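Local coordinates for protein type II restriction enzyme AgeI (Thalassobius gelatinovorus, PDB 5DWA) that recognises the double-stranded DNA sequence 5'-ACCGGT-3' and cleaves it after the first A, acting as a type II restriction endonuclease, at residues Leu190-Ser195 with Gly232-Cys237; Gly164-Val169 with Pro180-Met185; Asn226-His231 with Arg255-Ser260; His111-Thr116 with Tyr272-Leu277; Ala236-Asn241 with Asp267-Tyr272. All blocks are in the same frame, centred on the assembly; numbering follows the deposited sequence. Where two conformers were deposited one is given.

Contact 1. Residues Leu190-Ser195 with Gly232-Cys237; sequences LLSVLS and GDFSAC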
# COMPACT_ATOMS: atom_id res chain seq x y z
N LEU A 190 -10.60 17.25 15.97
CA LEU A 190 -11.52 16.72 14.96
C LEU A 190 -11.85 15.25 15.22
O LEU A 190 -11.03 14.50 15.75
CB LEU A 190 -10.90 16.86 13.57
CG LEU A 190 -10.65 18.28 13.06
CD1 LEU A 190 -9.64 18.27 11.93
CD2 LEU A 190 -11.95 18.92 12.59
N LEU A 191 -13.06 14.84 14.85
CA LEU A 191 -13.37 13.41 14.85
C LEU A 191 -12.58 12.74 13.74
O LEU A 191 -12.48 13.26 12.63
CB LEU A 191 -14.87 13.18 14.66
CG LEU A 191 -15.78 13.57 15.82
CD1 LEU A 191 -17.23 13.30 15.46
CD2 LEU A 191 -15.38 12.80 17.06
N SER A 192 -12.00 11.58 14.05
CA SER A 192 -11.27 10.81 13.05
C SER A 192 -11.73 9.36 13.13
O SER A 192 -11.27 8.59 13.97
CB SER A 192 -9.76 10.92 13.28
OG SER A 192 -9.05 10.16 12.31
N VAL A 193 -12.65 8.99 12.24
CA VAL A 193 -13.30 7.69 12.32
C VAL A 193 -12.70 6.73 11.30
O VAL A 193 -12.44 7.12 10.16
CB VAL A 193 -14.81 7.84 12.09
CG1 VAL A 193 -15.52 6.50 12.11
CG2 VAL A 193 -15.42 8.78 13.15
N LEU A 194 -12.44 5.50 11.73
CA LEU A 194 -12.09 4.42 10.81
C LEU A 194 -13.35 3.64 10.47
O LEU A 194 -13.94 3.00 11.34
CB LEU A 194 -11.04 3.50 11.45
CG LEU A 194 -10.56 2.34 10.58
CD1 LEU A 194 -9.85 2.86 9.34
CD2 LEU A 194 -9.64 1.42 11.39
N SER A 195 -13.76 3.70 9.21
CA SER A 195 -14.91 2.94 8.73
C SER A 195 -14.38 1.88 7.78
O SER A 195 -13.62 2.19 6.87
CB SER A 195 -15.93 3.84 8.03
OG SER A 195 -16.40 4.83 8.93
N GLY A 232 -5.06 4.02 20.61
CA GLY A 232 -6.09 5.03 20.41
C GLY A 232 -5.88 5.89 19.18
O GLY A 232 -6.08 7.11 19.22
N ASP A 233 -5.49 5.26 18.08
CA ASP A 233 -5.12 5.98 16.87
C ASP A 233 -6.31 6.56 16.09
O ASP A 233 -6.11 7.33 15.16
CB ASP A 233 -4.30 5.07 15.94
CG ASP A 233 -2.90 4.82 16.45
OD1 ASP A 233 -2.38 5.66 17.21
OD2 ASP A 233 -2.32 3.77 16.09
N PHE A 234 -7.53 6.18 16.47
CA PHE A 234 -8.76 6.67 15.83
C PHE A 234 -9.81 6.98 16.89
O PHE A 234 -9.79 6.41 17.98
CB PHE A 234 -9.33 5.65 14.83
CG PHE A 234 -8.40 5.32 13.71
CD1 PHE A 234 -8.38 6.07 12.55
CD2 PHE A 234 -7.51 4.26 13.83
CE1 PHE A 234 -7.50 5.78 11.53
CE2 PHE A 234 -6.63 3.96 12.81
CZ PHE A 234 -6.63 4.72 11.65
N SER A 235 -10.73 7.89 16.57
CA SER A 235 -11.79 8.26 17.51
C SER A 235 -12.68 7.07 17.81
O SER A 235 -13.14 6.87 18.93
CB SER A 235 -12.63 9.41 16.96
OG SER A 235 -11.84 10.56 16.72
N ALA A 236 -12.91 6.28 16.76
CA ALA A 236 -13.75 5.09 16.83
C ALA A 236 -13.59 4.33 15.53
O ALA A 236 -13.16 4.89 14.53
CB ALA A 236 -15.20 5.46 17.04
N CYS A 237 -13.92 3.04 15.57
CA CYS A 237 -13.87 2.21 14.38
C CYS A 237 -15.21 1.53 14.20
O CYS A 237 -15.79 0.98 15.15
CB CYS A 237 -12.75 1.17 14.49
SG CYS A 237 -12.72 -0.08 13.16
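Leu194 and Cys237 form a parallel beta bridge within the beta-alpha-beta unit of strand 191-196, helix 223-230 and strand 236-239, with their CA atoms 4.6 Å apart. Beside it, Leu194 N donates to Ala236 O over 3.0 Å. Just ahead of the bridge, two serines join the segments by a mixed backbone and side-chain pair. Ser235 N donates to Ser192 O at 2.7 Å, tilted 23° from the carbonyl plane. In return, Ser192 N donates to Ser235 OG at 2.9 Å in an almost straight bond (169° at the hydrogen). The hydroxyl is available there because Ser235 OG stands anti to its own carbonyl carbon (chi1 -60°).

On the sheet face carrying Leu194 and Cys237, the Phe234 ring folds across the leucine. Leu194 CB lies over one ring face, displaced toward the rim and 4.0 Å from the Phe234 centroid, a CH-pi contact. Ser192 O lies at the ring's edge. Farther along the leucine, Leu194 CD2 touches Cys237 SG at 3.9 Å. Ile228 of helix 223-230 covers Leu194, Phe234 and Cys237 together, while Ser192 OG is hydrogen-bonded to Ser182 OG of helix 178-187. Neighbouring parallel strands linked through a helix that packs on their shared face are the signature of a beta-alpha-beta crossover, here in the central mixed sheet of a PD-(D/E)XK nuclease.

Contact 2. Residues Gly164-Val169 with Pro180-Met185; sequences GIHAKV and PASRIM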
# COMPACT_ATOMS: atom_id res chain seq x y z
N GLY A 164 -13.38 13.70 10.00
CA GLY A 164 -13.30 12.96 8.76
C GLY A 164 -13.30 11.48 9.00
O GLY A 164 -13.11 10.99 10.11
N ILE A 165 -13.56 10.75 7.91
CA ILE A 165 -13.59 9.29 7.90
C ILE A 165 -12.43 8.73 7.08
O ILE A 165 -12.19 9.18 5.95
CB ILE A 165 -14.92 8.76 7.31
CG1 ILE A 165 -16.11 9.34 8.08
CG2 ILE A 165 -14.95 7.24 7.34
CD1 ILE A 165 -17.45 8.90 7.53
N HIS A 166 -11.69 7.78 7.66
CA HIS A 166 -10.74 6.96 6.95
C HIS A 166 -11.49 5.72 6.53
O HIS A 166 -11.84 4.90 7.37
CB HIS A 166 -9.57 6.62 7.87
CG HIS A 166 -8.96 7.83 8.47
ND1 HIS A 166 -7.89 8.49 7.90
CD2 HIS A 166 -9.30 8.56 9.56
CE1 HIS A 166 -7.59 9.55 8.62
NE2 HIS A 166 -8.44 9.63 9.63
N ALA A 167 -11.78 5.63 5.23
CA ALA A 167 -12.63 4.56 4.70
C ALA A 167 -11.75 3.53 4.04
O ALA A 167 -10.95 3.86 3.17
CB ALA A 167 -13.64 5.12 3.71
N LYS A 168 -11.85 2.28 4.49
CA LYS A 168 -11.02 1.22 3.93
C LYS A 168 -11.85 -0.02 3.76
O LYS A 168 -12.45 -0.50 4.71
CB LYS A 168 -9.81 0.90 4.82
CG LYS A 168 -9.10 2.10 5.39
CD LYS A 168 -7.72 1.73 5.88
CE LYS A 168 -6.73 1.63 4.72
NZ LYS A 168 -6.43 2.97 4.13
N VAL A 169 -11.89 -0.56 2.55
CA VAL A 169 -12.51 -1.86 2.37
C VAL A 169 -11.79 -2.91 3.21
O VAL A 169 -12.41 -3.70 3.91
CB VAL A 169 -12.50 -2.28 0.90
CG1 VAL A 169 -12.85 -3.77 0.76
CG2 VAL A 169 -13.45 -1.40 0.09
N PRO A 180 -0.93 8.51 10.96
CA PRO A 180 -0.44 9.87 11.23
C PRO A 180 -1.48 10.95 10.94
O PRO A 180 -1.62 11.87 11.74
CB PRO A 180 0.76 10.00 10.28
CG PRO A 180 1.22 8.58 10.07
CD PRO A 180 -0.05 7.79 10.02
N ALA A 181 -2.23 10.83 9.85
CA ALA A 181 -3.31 11.77 9.57
C ALA A 181 -4.31 11.79 10.71
O ALA A 181 -4.76 12.85 11.14
CB ALA A 181 -4.01 11.42 8.26
N SER A 182 -4.66 10.61 11.20
CA SER A 182 -5.67 10.50 12.24
C SER A 182 -5.22 11.17 13.53
O SER A 182 -6.00 11.87 14.17
CB SER A 182 -6.02 9.03 12.49
OG SER A 182 -7.08 8.93 13.42
N ARG A 183 -3.97 10.93 13.92
CA ARG A 183 -3.45 11.54 15.12
C ARG A 183 -3.44 13.06 15.01
O ARG A 183 -3.74 13.77 15.96
CB ARG A 183 -2.04 11.03 15.41
CG ARG A 183 -2.00 9.60 15.88
CD ARG A 183 -0.57 9.18 16.15
NE ARG A 183 -0.49 7.78 16.54
CZ ARG A 183 0.65 7.11 16.69
NH1 ARG A 183 1.81 7.73 16.48
NH2 ARG A 183 0.64 5.84 17.04
N ILE A 184 -3.09 13.56 13.82
CA ILE A 184 -3.08 15.00 13.58
C ILE A 184 -4.49 15.57 13.71
O ILE A 184 -4.70 16.58 14.38
CB ILE A 184 -2.49 15.31 12.19
CG1 ILE A 184 -0.98 15.06 12.20
CG2 ILE A 184 -2.79 16.75 11.78
CD1 ILE A 184 -0.36 14.94 10.81
N MET A 185 -5.46 14.91 13.08
CA MET A 185 -6.85 15.33 13.18
C MET A 185 -7.36 15.37 14.62
O MET A 185 -7.98 16.34 15.04
CB MET A 185 -7.73 14.42 12.34
CG MET A 185 -7.48 14.54 10.86
SD MET A 185 -8.29 13.25 9.89
CE MET A 185 -10.00 13.61 10.27
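His166 and Met185 reach toward each other tip to tip, between strand 164-168 and helix 180-185, whose axes run nearly antiparallel (164°) and approach to 10.2 Å. From the strand, His166 CB points toward the helix, and CG stands anti to the carbonyl carbon (chi1 -53°), which places it on the helix side of CB. On one side of the imidazole, ND1 is hydrogen-bonded to Asp178 OD1, at the start of helix 178-187. CE1 comes next, with Ala181 CB at the ring edge, 4.1 Å away. At the tip, NE2 lies 3.6 Å from Met185 SD. The same NE2 is 3.8 Å from Ser182 CB and makes a weak hydrogen bond with Ser192 OG. The sulfur approaches obliquely, 68° off the ring normal. Beyond it the methionine chain bends, and Met185 CE lies 3.4 Å from Gly164 N, so the methyl packs directly against the backbone of the glycine.

No hydrogen bond joins the two segments directly, so the contact itself rests on van der Waals and sulfur-aromatic packing. The polar bonding comes from outside: with ND1 held by Asp178 and NE2 more weakly by Ser192, both ring nitrogens have partners, which implies a restrained imidazole orientation in this buried interface.

Contact 3. Residues Asn226-His231 with Arg255-Ser260; sequences NYIEGH and RHIYVS
Glu229 and Arg255 mark the closest backbone approach, with CA atoms 5.5 Å apart where the C-terminal part of helix 223-230 passes the lead-in to strand 257-259. Asn226 O accepts from Gly230 N, the alpha-helical bond, and also from His231 N, one residue farther on, which makes a wider pi-type turn.

Two isoleucines carry the apolar contact, their side chains crossing at about a right angle. Ile228 CD1 lies 3.9 Å from Ile257 CG1. The other branch, Ile228 CG2, meets the same Ile257 CG1 at 3.9 Å, so both branches of Ile228 bear on this one methylene from the same side. Glu229 also crosses Ile257 at about a right angle, with OE2 3.9 Å from Ile257 CD1. That oxygen has its polar partners outside, a hydrogen bond with Ser247 OG and a salt bridge with Arg225. Arg255 contributes its base: CB lies 3.5 Å from Ile228 O, the chain bends at chi2 (-61°), which places CD, and the guanidinium ends up away from the helix.

Cys237 touches both isoleucines and extends the apolar layer to strand 236-239. Helix 223-230, a beta-alpha-beta crossover helix, thereby also covers the outermost strand 257-259.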
# COMPACT_ATOMS: atom_id res chain seq x y z
N ASN A 226 -4.73 -3.42 18.05
CA ASN A 226 -3.88 -2.69 19.00
C ASN A 226 -3.78 -1.20 18.65
O ASN A 226 -3.72 -0.37 19.55
CB ASN A 226 -2.48 -3.32 19.05
CG ASN A 226 -2.46 -4.67 19.75
OD1 ASN A 226 -3.30 -4.95 20.60
ND2 ASN A 226 -1.49 -5.51 19.39
N TYR A 227 -3.77 -0.87 17.36
CA TYR A 227 -3.77 0.53 16.93
C TYR A 227 -4.94 1.28 17.54
O TYR A 227 -4.81 2.42 18.00
CB TYR A 227 -3.85 0.66 15.40
CG TYR A 227 -2.70 0.07 14.60
CD1 TYR A 227 -1.42 -0.04 15.13
CD2 TYR A 227 -2.91 -0.36 13.30
CE1 TYR A 227 -0.38 -0.57 14.39
CE2 TYR A 227 -1.87 -0.90 12.55
CZ TYR A 227 -0.61 -0.99 13.09
OH TYR A 227 0.42 -1.53 12.35
N ILE A 228 -6.10 0.63 17.53
CA ILE A 228 -7.35 1.23 17.98
C ILE A 228 -7.54 1.16 19.49
O ILE A 228 -7.67 2.18 20.17
CB ILE A 228 -8.55 0.56 17.29
CG1 ILE A 228 -8.46 0.74 15.78
CG2 ILE A 228 -9.86 1.10 17.83
CD1 ILE A 228 -9.16 -0.34 14.97
N GLU A 229 -7.55 -0.06 20.01
CA GLU A 229 -7.87 -0.29 21.41
C GLU A 229 -6.70 0.04 22.34
O GLU A 229 -6.91 0.40 23.50
CB GLU A 229 -8.32 -1.74 21.62
CG GLU A 229 -9.58 -2.10 20.84
CD GLU A 229 -10.07 -3.50 21.13
OE1 GLU A 229 -9.32 -4.27 21.78
OE2 GLU A 229 -11.19 -3.83 20.72
N GLY A 230 -5.48 -0.09 21.84
CA GLY A 230 -4.31 0.14 22.67
C GLY A 230 -3.77 1.54 22.53
O GLY A 230 -3.67 2.28 23.51
N HIS A 231 -3.43 1.92 21.30
CA HIS A 231 -2.80 3.21 21.03
C HIS A 231 -3.80 4.36 20.87
O HIS A 231 -3.43 5.53 20.99
CB HIS A 231 -1.93 3.12 19.77
CG HIS A 231 -0.78 2.17 19.90
ND1 HIS A 231 -0.07 1.71 18.81
CD2 HIS A 231 -0.21 1.60 20.99
CE1 HIS A 231 0.88 0.89 19.22
NE2 HIS A 231 0.82 0.81 20.54
N ARG A 255 -10.98 3.91 23.15
CA ARG A 255 -11.50 3.89 21.78
C ARG A 255 -12.01 2.50 21.45
O ARG A 255 -11.41 1.51 21.85
CB ARG A 255 -10.42 4.32 20.79
CG ARG A 255 -9.73 5.63 21.15
CD ARG A 255 -10.72 6.78 21.20
NE ARG A 255 -10.04 8.04 21.49
CZ ARG A 255 -10.65 9.22 21.51
NH1 ARG A 255 -11.95 9.32 21.26
NH2 ARG A 255 -9.95 10.32 21.78
N HIS A 256 -13.09 2.44 20.68
CA HIS A 256 -13.77 1.17 20.47
C HIS A 256 -13.95 0.79 19.01
O HIS A 256 -13.99 1.65 18.13
CB HIS A 256 -15.14 1.22 21.14
CG HIS A 256 -15.08 1.24 22.63
ND1 HIS A 256 -14.66 2.34 23.34
CD2 HIS A 256 -15.38 0.29 23.54
CE1 HIS A 256 -14.70 2.06 24.64
NE2 HIS A 256 -15.14 0.82 24.78
N ILE A 257 -14.02 -0.52 18.78
CA ILE A 257 -14.46 -1.09 17.51
C ILE A 257 -15.93 -1.48 17.64
O ILE A 257 -16.30 -2.25 18.54
CB ILE A 257 -13.62 -2.32 17.12
CG1 ILE A 257 -12.18 -1.91 16.79
CG2 ILE A 257 -14.24 -3.04 15.93
CD1 ILE A 257 -11.18 -3.04 16.93
N TYR A 258 -16.77 -0.92 16.77
CA TYR A 258 -18.19 -1.23 16.69
C TYR A 258 -18.48 -2.03 15.42
O TYR A 258 -17.79 -1.88 14.42
CB TYR A 258 -19.04 0.04 16.71
CG TYR A 258 -18.83 0.88 17.95
CD1 TYR A 258 -19.46 0.57 19.14
CD2 TYR A 258 -17.98 1.99 17.92
CE1 TYR A 258 -19.26 1.33 20.28
CE2 TYR A 258 -17.78 2.75 19.05
CZ TYR A 258 -18.42 2.42 20.23
OH TYR A 258 -18.21 3.18 21.36
N VAL A 259 -19.50 -2.88 15.48
CA VAL A 259 -19.80 -3.79 14.38
C VAL A 259 -21.29 -3.75 14.07
O VAL A 259 -22.12 -3.83 14.97
CB VAL A 259 -19.39 -5.25 14.72
CG1 VAL A 259 -19.67 -6.18 13.55
CG2 VAL A 259 -17.91 -5.32 15.10
N SER A 260 -21.64 -3.62 12.79
CA SER A 260 -23.05 -3.59 12.41
C SER A 260 -23.27 -4.01 10.97
O SER A 260 -22.32 -4.13 10.20
CB SER A 260 -23.64 -2.19 12.62
OG SER A 260 -23.27 -1.31 11.57

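Contact 4. Residues His111-Thr116 with Tyr272-Leu277; sequences HGIRLT and YLVAQL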
# COMPACT_ATOMS: atom_id res chain seq x y z
N HIS A 111 -30.21 15.42 11.44
CA HIS A 111 -29.49 15.97 12.58
C HIS A 111 -28.50 17.06 12.18
O HIS A 111 -27.61 17.42 12.96
CB HIS A 111 -28.77 14.84 13.33
CG HIS A 111 -29.67 13.72 13.73
ND1 HIS A 111 -30.40 13.73 14.89
CD2 HIS A 111 -29.96 12.55 13.10
CE1 HIS A 111 -31.11 12.62 14.98
NE2 HIS A 111 -30.86 11.88 13.91
N GLY A 112 -28.64 17.55 10.95
CA GLY A 112 -27.76 18.58 10.43
C GLY A 112 -26.33 18.14 10.17
O GLY A 112 -25.41 18.96 10.14
N ILE A 113 -26.14 16.84 9.99
CA ILE A 113 -24.82 16.28 9.75
C ILE A 113 -24.73 15.81 8.31
O ILE A 113 -25.71 15.30 7.76
CB ILE A 113 -24.51 15.13 10.72
CG1 ILE A 113 -24.57 15.63 12.17
CG2 ILE A 113 -23.14 14.51 10.45
CD1 ILE A 113 -24.77 14.53 13.18
N ARG A 114 -23.57 16.01 7.69
CA ARG A 114 -23.40 15.71 6.28
C ARG A 114 -22.01 15.17 5.98
O ARG A 114 -21.02 15.72 6.45
CB ARG A 114 -23.67 16.95 5.43
CG ARG A 114 -23.63 16.70 3.93
CD ARG A 114 -23.90 17.98 3.14
NE ARG A 114 -22.86 18.98 3.36
CZ ARG A 114 -22.98 20.26 3.03
NH1 ARG A 114 -24.10 20.70 2.47
NH2 ARG A 114 -21.98 21.10 3.25
N LEU A 115 -21.97 14.09 5.21
CA LEU A 115 -20.73 13.52 4.70
C LEU A 115 -20.46 13.94 3.26
O LEU A 115 -21.38 14.04 2.45
CB LEU A 115 -20.79 11.99 4.77
CG LEU A 115 -21.16 11.34 6.11
CD1 LEU A 115 -21.15 9.83 5.97
CD2 LEU A 115 -20.24 11.78 7.24
N THR A 116 -19.19 14.11 2.93
CA THR A 116 -18.78 14.44 1.58
C THR A 116 -17.50 13.69 1.23
O THR A 116 -16.49 13.84 1.91
CB THR A 116 -18.54 15.95 1.41
OG1 THR A 116 -19.72 16.67 1.79
CG2 THR A 116 -18.19 16.27 -0.04
N TYR A 272 -23.45 7.61 17.18
CA TYR A 272 -22.14 8.11 17.59
C TYR A 272 -21.90 9.54 17.13
O TYR A 272 -21.53 10.40 17.92
CB TYR A 272 -21.04 7.19 17.06
CG TYR A 272 -19.64 7.71 17.28
CD1 TYR A 272 -19.03 7.63 18.52
CD2 TYR A 272 -18.93 8.29 16.23
CE1 TYR A 272 -17.75 8.11 18.72
CE2 TYR A 272 -17.65 8.77 16.42
CZ TYR A 272 -17.06 8.67 17.66
OH TYR A 272 -15.79 9.16 17.86
N LEU A 273 -22.12 9.79 15.84
CA LEU A 273 -21.96 11.14 15.31
C LEU A 273 -22.90 12.14 15.98
O LEU A 273 -22.48 13.24 16.33
CB LEU A 273 -22.19 11.16 13.80
CG LEU A 273 -21.10 10.47 12.97
CD1 LEU A 273 -21.34 10.75 11.49
CD2 LEU A 273 -19.71 10.92 13.39
N VAL A 274 -24.15 11.74 16.18
CA VAL A 274 -25.13 12.64 16.78
C VAL A 274 -24.74 13.00 18.20
O VAL A 274 -24.79 14.16 18.60
CB VAL A 274 -26.55 12.02 16.76
CG1 VAL A 274 -27.50 12.82 17.63
CG2 VAL A 274 -27.07 11.94 15.34
N ALA A 275 -24.30 11.99 18.96
CA ALA A 275 -23.88 12.20 20.34
C ALA A 275 -22.62 13.06 20.42
O ALA A 275 -22.51 13.96 21.26
CB ALA A 275 -23.65 10.87 21.03
N GLN A 276 -21.65 12.78 19.55
CA GLN A 276 -20.39 13.53 19.54
C GLN A 276 -20.56 14.99 19.11
O GLN A 276 -19.77 15.85 19.51
CB GLN A 276 -19.38 12.85 18.62
CG GLN A 276 -18.88 11.51 19.12
CD GLN A 276 -18.07 11.65 20.39
OE1 GLN A 276 -17.27 12.56 20.53
NE2 GLN A 276 -18.29 10.73 21.32
N LEU A 277 -21.58 15.26 18.30
CA LEU A 277 -21.70 16.57 17.66
C LEU A 277 -22.85 17.41 18.19
O LEU A 277 -23.12 18.49 17.67
CB LEU A 277 -21.85 16.40 16.15
CG LEU A 277 -20.67 15.73 15.44
CD1 LEU A 277 -20.96 15.54 13.96
CD2 LEU A 277 -19.40 16.55 15.66
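Val274 lays one methyl on the imidazole of His111, the two side chains crossing at about a right angle. Its CG2 is 3.7 Å from the His111 ring centroid and 16° off the normal, a CH-pi contact over the face. The methyl is offset toward the rim, and its nearest ring atom is His111 CG at 3.5 Å. Val274 CG2 can meet the ring because it stands anti to the carbonyl carbon, while CG1 takes the position anti to the backbone N (chi1 168°).

Beside this pair, Ile113 sends CD1 among three helix residues. It lies 4.0 Å from Leu277 CD1, and the two side chains cross obliquely. Val274 CG2 is 4.1 Å from Ile113 CD1, so the methyl that covers the histidine also borders the isoleucine. Leu273 CB closes the group at 4.3 Å from Ile113 CD1. No hydrogen bond crosses the interface, and His111 NE2, buried by it, has no partner in the model.

One shell out, Gly112, with positive phi, is the C-prime residue of a Schellman motif ending helix 84-109. Ile113 N bonds back to Leu108 O and Gly112 N to Ala109 O, so the helix ends shortly before strand 113-117. Leu108 also touches both Ile113 and Leu273. The axes of helix 272-277 and strand 113-116 lie at 118°; helix 268-277 packs against helix 84-109 through Leu273 and against strand 191-196 through Leu277 on Leu191.

Contact 5. Residues Ala236-Asn241 with Asp267-Tyr272; sequences ACFSYN and DEFTDY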
# COMPACT_ATOMS: atom_id res chain seq x y z
N ALA A 236 -12.91 6.28 16.76
CA ALA A 236 -13.75 5.09 16.83
C ALA A 236 -13.59 4.33 15.53
O ALA A 236 -13.16 4.89 14.53
CB ALA A 236 -15.20 5.46 17.04
N CYS A 237 -13.92 3.04 15.57
CA CYS A 237 -13.87 2.21 14.38
C CYS A 237 -15.21 1.53 14.20
O CYS A 237 -15.79 0.98 15.15
CB CYS A 237 -12.75 1.17 14.49
SG CYS A 237 -12.72 -0.08 13.16
N PHE A 238 -15.72 1.58 12.97
CA PHE A 238 -16.97 0.93 12.62
C PHE A 238 -16.70 -0.08 11.53
O PHE A 238 -16.21 0.28 10.48
CB PHE A 238 -18.01 1.96 12.19
CG PHE A 238 -18.40 2.90 13.29
CD1 PHE A 238 -17.63 4.02 13.55
CD2 PHE A 238 -19.49 2.63 14.09
CE1 PHE A 238 -17.97 4.88 14.58
CE2 PHE A 238 -19.83 3.48 15.12
CZ PHE A 238 -19.06 4.60 15.37
N SER A 239 -16.98 -1.34 11.82
CA SER A 239 -16.79 -2.40 10.85
C SER A 239 -18.13 -2.92 10.38
O SER A 239 -19.07 -3.04 11.17
CB SER A 239 -15.96 -3.54 11.44
OG SER A 239 -15.94 -4.63 10.53
N TYR A 240 -18.20 -3.25 9.10
CA TYR A 240 -19.43 -3.81 8.54
C TYR A 240 -19.20 -5.25 8.12
O TYR A 240 -19.93 -5.79 7.28
CB TYR A 240 -19.91 -2.94 7.37
CG TYR A 240 -20.16 -1.53 7.83
CD1 TYR A 240 -19.20 -0.53 7.64
CD2 TYR A 240 -21.32 -1.20 8.51
CE1 TYR A 240 -19.41 0.77 8.09
CE2 TYR A 240 -21.54 0.10 8.96
CZ TYR A 240 -20.58 1.07 8.75
OH TYR A 240 -20.79 2.36 9.20
N ASN A 241 -18.18 -5.86 8.71
CA ASN A 241 -18.04 -7.30 8.65
C ASN A 241 -18.67 -7.87 9.90
O ASN A 241 -18.16 -7.65 10.99
CB ASN A 241 -16.56 -7.70 8.55
CG ASN A 241 -16.37 -9.18 8.28
OD1 ASN A 241 -17.21 -10.00 8.62
ND2 ASN A 241 -15.25 -9.52 7.65
N ASP A 267 -28.11 3.84 13.21
CA ASP A 267 -27.32 2.74 13.76
C ASP A 267 -26.27 3.27 14.73
O ASP A 267 -26.30 4.44 15.10
CB ASP A 267 -26.67 1.91 12.64
CG ASP A 267 -25.72 2.71 11.76
OD1 ASP A 267 -25.44 3.89 12.06
OD2 ASP A 267 -25.24 2.16 10.75
N GLU A 268 -25.35 2.41 15.15
CA GLU A 268 -24.33 2.83 16.10
C GLU A 268 -23.47 3.97 15.57
O GLU A 268 -23.04 4.84 16.33
CB GLU A 268 -23.44 1.65 16.49
CG GLU A 268 -24.13 0.66 17.41
CD GLU A 268 -23.16 -0.26 18.10
OE1 GLU A 268 -22.48 -1.05 17.40
OE2 GLU A 268 -23.05 -0.19 19.35
N PHE A 269 -23.23 3.99 14.26
CA PHE A 269 -22.43 5.05 13.65
C PHE A 269 -23.15 6.40 13.71
O PHE A 269 -22.56 7.40 14.15
CB PHE A 269 -22.08 4.70 12.20
CG PHE A 269 -21.35 5.80 11.47
CD1 PHE A 269 -20.08 6.19 11.86
CD2 PHE A 269 -21.94 6.46 10.40
CE1 PHE A 269 -19.41 7.20 11.20
CE2 PHE A 269 -21.27 7.48 9.73
CZ PHE A 269 -20.00 7.84 10.13
N THR A 270 -24.41 6.43 13.30
CA THR A 270 -25.16 7.69 13.32
C THR A 270 -25.40 8.15 14.76
O THR A 270 -25.27 9.33 15.07
CB THR A 270 -26.50 7.58 12.56
OG1 THR A 270 -27.37 6.65 13.22
CG2 THR A 270 -26.26 7.13 11.13
N ASP A 271 -25.71 7.20 15.65
CA ASP A 271 -25.86 7.53 17.07
C ASP A 271 -24.58 8.16 17.61
O ASP A 271 -24.62 9.11 18.39
CB ASP A 271 -26.21 6.28 17.88
CG ASP A 271 -27.63 5.81 17.65
OD1 ASP A 271 -28.45 6.58 17.11
OD2 ASP A 271 -27.93 4.65 18.01
N TYR A 272 -23.45 7.61 17.18
CA TYR A 272 -22.14 8.11 17.59
C TYR A 272 -21.90 9.54 17.13
O TYR A 272 -21.53 10.40 17.92
CB TYR A 272 -21.04 7.19 17.06
CG TYR A 272 -19.64 7.71 17.28
CD1 TYR A 272 -19.03 7.63 18.52
CD2 TYR A 272 -18.93 8.29 16.23
CE1 TYR A 272 -17.75 8.11 18.72
CE2 TYR A 272 -17.65 8.77 16.42
CZ TYR A 272 -17.06 8.67 17.66
OH TYR A 272 -15.79 9.16 17.86
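Phe238 projects from its strand against Phe269 and Tyr272 near the start of helix 268-277, forming an aromatic cluster with them. The helix opens at Asp267, the N-cap, in a capping box with Thr270: Thr270 N donates to Asp267 OD1 at 3.0 Å, and Asp267 N donates to Thr270 OG1 at 2.9 Å. Glu268 follows, its carbonyl O 3.7 Å from Phe238 CE2.

Phe269 makes the close approach, with its CA 3.4 Å from Phe238 CE2. Its CG stands anti to the backbone N (chi1 175°), and the ring turns an edge to the face of Phe238. The centroids are 5.1 Å apart with the planes at 79°, a T-shaped pair. Phe269 CB also lies over that ring, while Tyr240 OH comes within 4.0 Å of the same CB. This hydroxyl has its hydrogen bond with Tyr104 OH of helix 84-109, which Asp267 OD2 joins as well. Thr270 points away from the strand and packs on helix 84-109.

A turn after Glu268, Tyr272 CB meets Phe238 CZ at 3.7 Å. Farther out, the Tyr272 ring receives Ala236 CB over its face, 4.2 Å from the centroid. Ala236 and Phe238, alternate residues of the strand, thus face helix 268-272, whose axis runs at 154° to that of strand 236-239, the arrangement of an alpha/beta layered fold with an aromatic core between sheet and helix.

How the contacts relate
All five contacts reach one mixed sheet, ordered 113-117, 143-148, 159-168, 191-196, 236-239, 257-259. Contact 2 closes before contact 1 opens, their centres 7 Å apart and joined by bonds among Ser182, Ser192 and Asp233. Contacts 1 and 3 interleave through helix 223-230 and strand 236-239. Contact 5 shares Ala236 and Cys237 with contact 1, and Tyr272 and helix 268-277 with contact 4. Contact 4 ties residues 111-116 to the C-terminal helix, and the other contacts fall within the loop it closes. The farthest pair, contacts 3 and 4, have centres 20 Å apart. Four contacts pack helices on this nuclease sheet, contact 1 pairs two of its strands, and contact 2's nearest atom is about 4 Å from DNA.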